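Local coordinates for protein Cfl (Pectobacterium brasiliense, PDB 7A9J) that is a coronafacic acid ligase of the ATP-dependent AMP-binding enzyme family, probably joining carboxylic acids to amine partners as amides, at residues I357-K367 / E377-K385. The protein carries 1 engineered substitution. Numbering follows the deposited sequence.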
loop_
_atom_site.group_PDB
_atom_site.type_symbol
_atom_site.label_atom_id
_atom_site.label_comp_id
_atom_site.label_asym_id
_atom_site.label_seq_id
_atom_site.Cartn_x
_atom_site.Cartn_y
_atom_site.Cartn_z
ATOM N N ILE A 357 6.900 6.650 -12.469
ATOM C CA ILE A 357 6.155 5.599 -11.802
ATOM C C ILE A 357 6.160 4.268 -12.515
ATOM O O ILE A 357 5.619 3.273 -11.948
ATOM C CB ILE A 357 4.708 5.992 -11.501
ATOM C CG1 ILE A 357 3.969 6.336 -12.802
ATOM C CG2 ILE A 357 4.709 7.098 -10.448
ATOM C CD1 ILE A 357 2.535 6.738 -12.524
ATOM N N GLY A 358 6.771 4.147 -13.668
ATOM C CA GLY A 358 6.872 2.809 -14.207
ATOM C C GLY A 358 5.889 2.514 -15.334
ATOM O O GLY A 358 5.386 3.427 -16.023
ATOM N N TRP A 359 5.570 1.243 -15.503
ATOM C CA TRP A 359 4.869 0.762 -16.660
ATOM C C TRP A 359 3.517 0.182 -16.275
ATOM O O TRP A 359 3.438 -0.595 -15.312
ATOM C CB TRP A 359 5.690 -0.328 -17.374
ATOM C CG TRP A 359 6.904 0.174 -18.070
ATOM C CD1 TRP A 359 6.989 0.501 -19.406
ATOM C CD2 TRP A 359 8.188 0.543 -17.485
ATOM N NE1 TRP A 359 8.235 0.973 -19.693
ATOM C CE2 TRP A 359 8.993 0.996 -18.551
ATOM C CE3 TRP A 359 8.751 0.427 -16.199
ATOM C CZ2 TRP A 359 10.327 1.436 -18.369
ATOM C CZ3 TRP A 359 10.066 0.859 -16.007
ATOM C CH2 TRP A 359 10.826 1.387 -17.096
ATOM N N PRO A 360 2.499 0.338 -17.120
ATOM C CA PRO A 360 1.224 -0.372 -16.860
ATOM C C PRO A 360 1.429 -1.877 -16.857
ATOM O O PRO A 360 2.132 -2.448 -17.695
ATOM C CB PRO A 360 0.323 0.051 -18.042
ATOM C CG PRO A 360 0.881 1.479 -18.388
ATOM C CD PRO A 360 2.395 1.290 -18.253
ATOM N N LEU A 361 0.773 -2.514 -15.899
ATOM C CA LEU A 361 0.776 -3.952 -15.802
ATOM C C LEU A 361 -0.050 -4.573 -16.919
ATOM O O LEU A 361 -0.797 -3.886 -17.617
ATOM C CB LEU A 361 0.256 -4.289 -14.423
ATOM C CG LEU A 361 1.320 -4.003 -13.352
ATOM C CD1 LEU A 361 0.653 -4.100 -11.915
ATOM C CD2 LEU A 361 2.561 -4.903 -13.465
ATOM N N PRO A 362 0.027 -5.906 -17.094
ATOM C CA PRO A 362 -0.722 -6.537 -18.200
ATOM C C PRO A 362 -2.223 -6.311 -18.091
ATOM O O PRO A 362 -2.808 -6.387 -17.009
ATOM C CB PRO A 362 -0.352 -8.027 -18.093
ATOM C CG PRO A 362 0.992 -8.030 -17.401
ATOM C CD PRO A 362 0.913 -6.877 -16.401
ATOM N N GLY A 363 -2.817 -5.925 -19.235
ATOM C CA GLY A 363 -4.234 -5.635 -19.319
ATOM C C GLY A 363 -4.626 -4.246 -18.860
ATOM O O GLY A 363 -5.784 -3.858 -19.035
ATOM N N VAL A 364 -3.730 -3.517 -18.206
ATOM C CA VAL A 364 -4.051 -2.173 -17.746
ATOM C C VAL A 364 -4.056 -1.227 -18.950
ATOM O O VAL A 364 -3.153 -1.270 -19.805
ATOM C CB VAL A 364 -3.041 -1.724 -16.667
ATOM C CG1 VAL A 364 -3.241 -0.253 -16.257
ATOM C CG2 VAL A 364 -3.175 -2.615 -15.411
ATOM N N GLU A 365 -5.116 -0.427 -19.066
ATOM C CA GLU A 365 -5.218 0.577 -20.122
ATOM C C GLU A 365 -5.025 1.950 -19.523
ATOM O O GLU A 365 -5.557 2.230 -18.450
ATOM C CB GLU A 365 -6.593 0.526 -20.798
ATOM C CG GLU A 365 -7.067 -0.892 -21.188
ATOM C CD GLU A 365 -8.559 -0.882 -21.467
ATOM O OE1 GLU A 365 -8.939 -0.350 -22.545
ATOM O OE2 GLU A 365 -9.342 -1.317 -20.598
ATOM N N ILE A 366 -4.300 2.825 -20.224
ATOM C CA ILE A 366 -4.160 4.172 -19.684
ATOM C C ILE A 366 -4.547 5.148 -20.761
ATOM O O ILE A 366 -4.482 4.838 -21.957
ATOM C CB ILE A 366 -2.741 4.494 -19.153
ATOM C CG1 ILE A 366 -1.714 4.475 -20.268
ATOM C CG2 ILE A 366 -2.315 3.528 -17.979
ATOM C CD1 ILE A 366 -0.675 5.474 -20.024
ATOM N N LYS A 367 -5.003 6.320 -20.322
ATOM C CA LYS A 367 -5.206 7.441 -21.207
ATOM C C LYS A 367 -4.615 8.661 -20.523
ATOM O O LYS A 367 -4.720 8.822 -19.302
ATOM C CB LYS A 367 -6.704 7.636 -21.537
ATOM C CG LYS A 367 -7.083 9.008 -22.052
ATOM C CD LYS A 367 -8.483 8.994 -22.672
ATOM C CE LYS A 367 -9.470 8.230 -21.783
ATOM N NZ LYS A 367 -10.864 8.351 -22.315
ATOM N N GLU A 377 -3.273 14.611 -17.307
ATOM C CA GLU A 377 -3.762 13.731 -16.244
ATOM C C GLU A 377 -3.806 12.261 -16.659
ATOM O O GLU A 377 -4.319 11.915 -17.726
ATOM C CB GLU A 377 -5.157 14.180 -15.781
ATOM C CG GLU A 377 -5.602 13.327 -14.591
ATOM C CD GLU A 377 -6.916 13.770 -13.953
ATOM O OE1 GLU A 377 -7.648 14.592 -14.566
ATOM O OE2 GLU A 377 -7.206 13.266 -12.840
ATOM N N LEU A 378 -3.283 11.399 -15.790
ATOM C CA LEU A 378 -3.310 9.952 -15.978
ATOM C C LEU A 378 -4.695 9.421 -15.628
ATOM O O LEU A 378 -5.174 9.620 -14.501
ATOM C CB LEU A 378 -2.266 9.282 -15.100
ATOM C CG LEU A 378 -2.288 7.785 -15.047
ATOM C CD1 LEU A 378 -2.064 7.264 -16.447
ATOM C CD2 LEU A 378 -1.182 7.362 -14.057
ATOM N N LEU A 379 -5.322 8.766 -16.604
ATOM C CA LEU A 379 -6.567 8.027 -16.451
ATOM C C LEU A 379 -6.296 6.537 -16.632
ATOM O O LEU A 379 -5.496 6.144 -17.482
ATOM C CB LEU A 379 -7.592 8.486 -17.494
ATOM C CG LEU A 379 -7.793 9.989 -17.717
ATOM C CD1 LEU A 379 -8.940 10.266 -18.675
ATOM C CD2 LEU A 379 -8.040 10.606 -16.391
ATOM N N ILE A 380 -6.964 5.692 -15.848
ATOM C CA ILE A 380 -6.607 4.274 -15.828
ATOM C C ILE A 380 -7.871 3.429 -15.887
ATOM O O ILE A 380 -8.852 3.717 -15.195
ATOM C CB ILE A 380 -5.771 3.873 -14.589
ATOM C CG1 ILE A 380 -4.475 4.698 -14.534
ATOM C CG2 ILE A 380 -5.437 2.327 -14.624
ATOM C CD1 ILE A 380 -3.833 4.622 -13.174
ATOM N N ARG A 381 -7.839 2.380 -16.705
ATOM C CA ARG A 381 -8.810 1.308 -16.616
ATOM C C ARG A 381 -8.084 -0.006 -16.299
ATOM O O ARG A 381 -7.077 -0.338 -16.937
ATOM C CB ARG A 381 -9.612 1.216 -17.920
ATOM C CG ARG A 381 -10.847 0.348 -17.824
ATOM C CD ARG A 381 -11.867 0.865 -18.884
ATOM N NE ARG A 381 -11.311 0.768 -20.231
ATOM C CZ ARG A 381 -11.862 1.304 -21.317
ATOM N NH1 ARG A 381 -12.998 1.978 -21.216
ATOM N NH2 ARG A 381 -11.275 1.155 -22.506
ATOM N N SER A 382 -8.575 -0.716 -15.311
ATOM C CA SER A 382 -7.865 -1.903 -14.816
ATOM C C SER A 382 -8.546 -3.198 -15.277
ATOM O O SER A 382 -9.775 -3.217 -15.461
ATOM C CB SER A 382 -7.801 -1.871 -13.281
ATOM O OG SER A 382 -7.383 -3.149 -12.790
ATOM N N PRO A 383 -7.781 -4.275 -15.529
ATOM C CA PRO A 383 -8.421 -5.567 -15.828
ATOM C C PRO A 383 -9.074 -6.186 -14.621
ATOM O O PRO A 383 -9.882 -7.120 -14.779
ATOM C CB PRO A 383 -7.264 -6.434 -16.345
ATOM C CG PRO A 383 -6.071 -5.932 -15.564
ATOM C CD PRO A 383 -6.312 -4.397 -15.534
ATOM N N ALA A 384 -8.766 -5.705 -13.416
ATOM C CA ALA A 384 -9.486 -6.139 -12.221
ATOM C C ALA A 384 -10.630 -5.160 -11.998
ATOM O O ALA A 384 -10.453 -4.074 -11.438
ATOM C CB ALA A 384 -8.554 -6.248 -11.025
ATOM N N LYS A 385 -11.799 -5.544 -12.473
ATOM C CA LYS A 385 -12.995 -4.715 -12.411
ATOM C C LYS A 385 -13.726 -4.944 -11.104
ATOM O O LYS A 385 -14.297 -6.029 -10.877
ATOM C CB LYS A 385 -13.923 -5.038 -13.571
ATOM C CG LYS A 385 -13.238 -5.100 -14.874
ATOM C CD LYS A 385 -13.151 -3.738 -15.443
ATOM C CE LYS A 385 -12.744 -3.839 -16.897
ATOM N NZ LYS A 385 -12.018 -2.580 -17.128
#
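Arg-381 and Glu-365 face each other across a beta hairpin, joined by backbone and side chains. Glu-365 N donates to Arg-381 O, and Arg-381 N to Glu-365 O, each at 2.9 Å. Lys-367 and Leu-379 repeat this antiparallel pairing. Between these pairs, Ile-366 and Ile-380 make the non-hydrogen-bonded pair, their side chains on the face opposite Glu-365 and Arg-381.

Along Arg-381, CB, CG and CD pass beside Glu-365 OE2, with CG 3.6 Å from it. With CG anti to the backbone N (chi1 -167°), a bend at chi3 brings NE and NH2 side-on to the carboxylate. NE donates to Glu-365 OE2 at 2.9 Å, from above the carboxylate plane. CZ lies near Glu-365 OE1, which NH2 meets on its syn side at 2.8 Å in a nearly straight bond (174°). The two flat groups of this salt bridge are turned 37° apart. NH1 bonds to the carbonyl O of Asp-401.

On the face of Glu-365, Leu-379 CD1 packs against Lys-367 CE at 3.8 Å. On the face of Ile-366, Leu-378 CD1 touches Ile-366 CB. Ending the type II turn Leu-361 to Val-364, Val-364 CG2 rests on Pro-383 CD at 3.6 Å.

The hairpin lies in the AMP-binding enzyme family region; the Ile-380 side chain is about 10 Å from the bound indene carboxylic acid. Three bonds restrict guanidinium rotation, and the paired charges probably favour an ionised Glu-365.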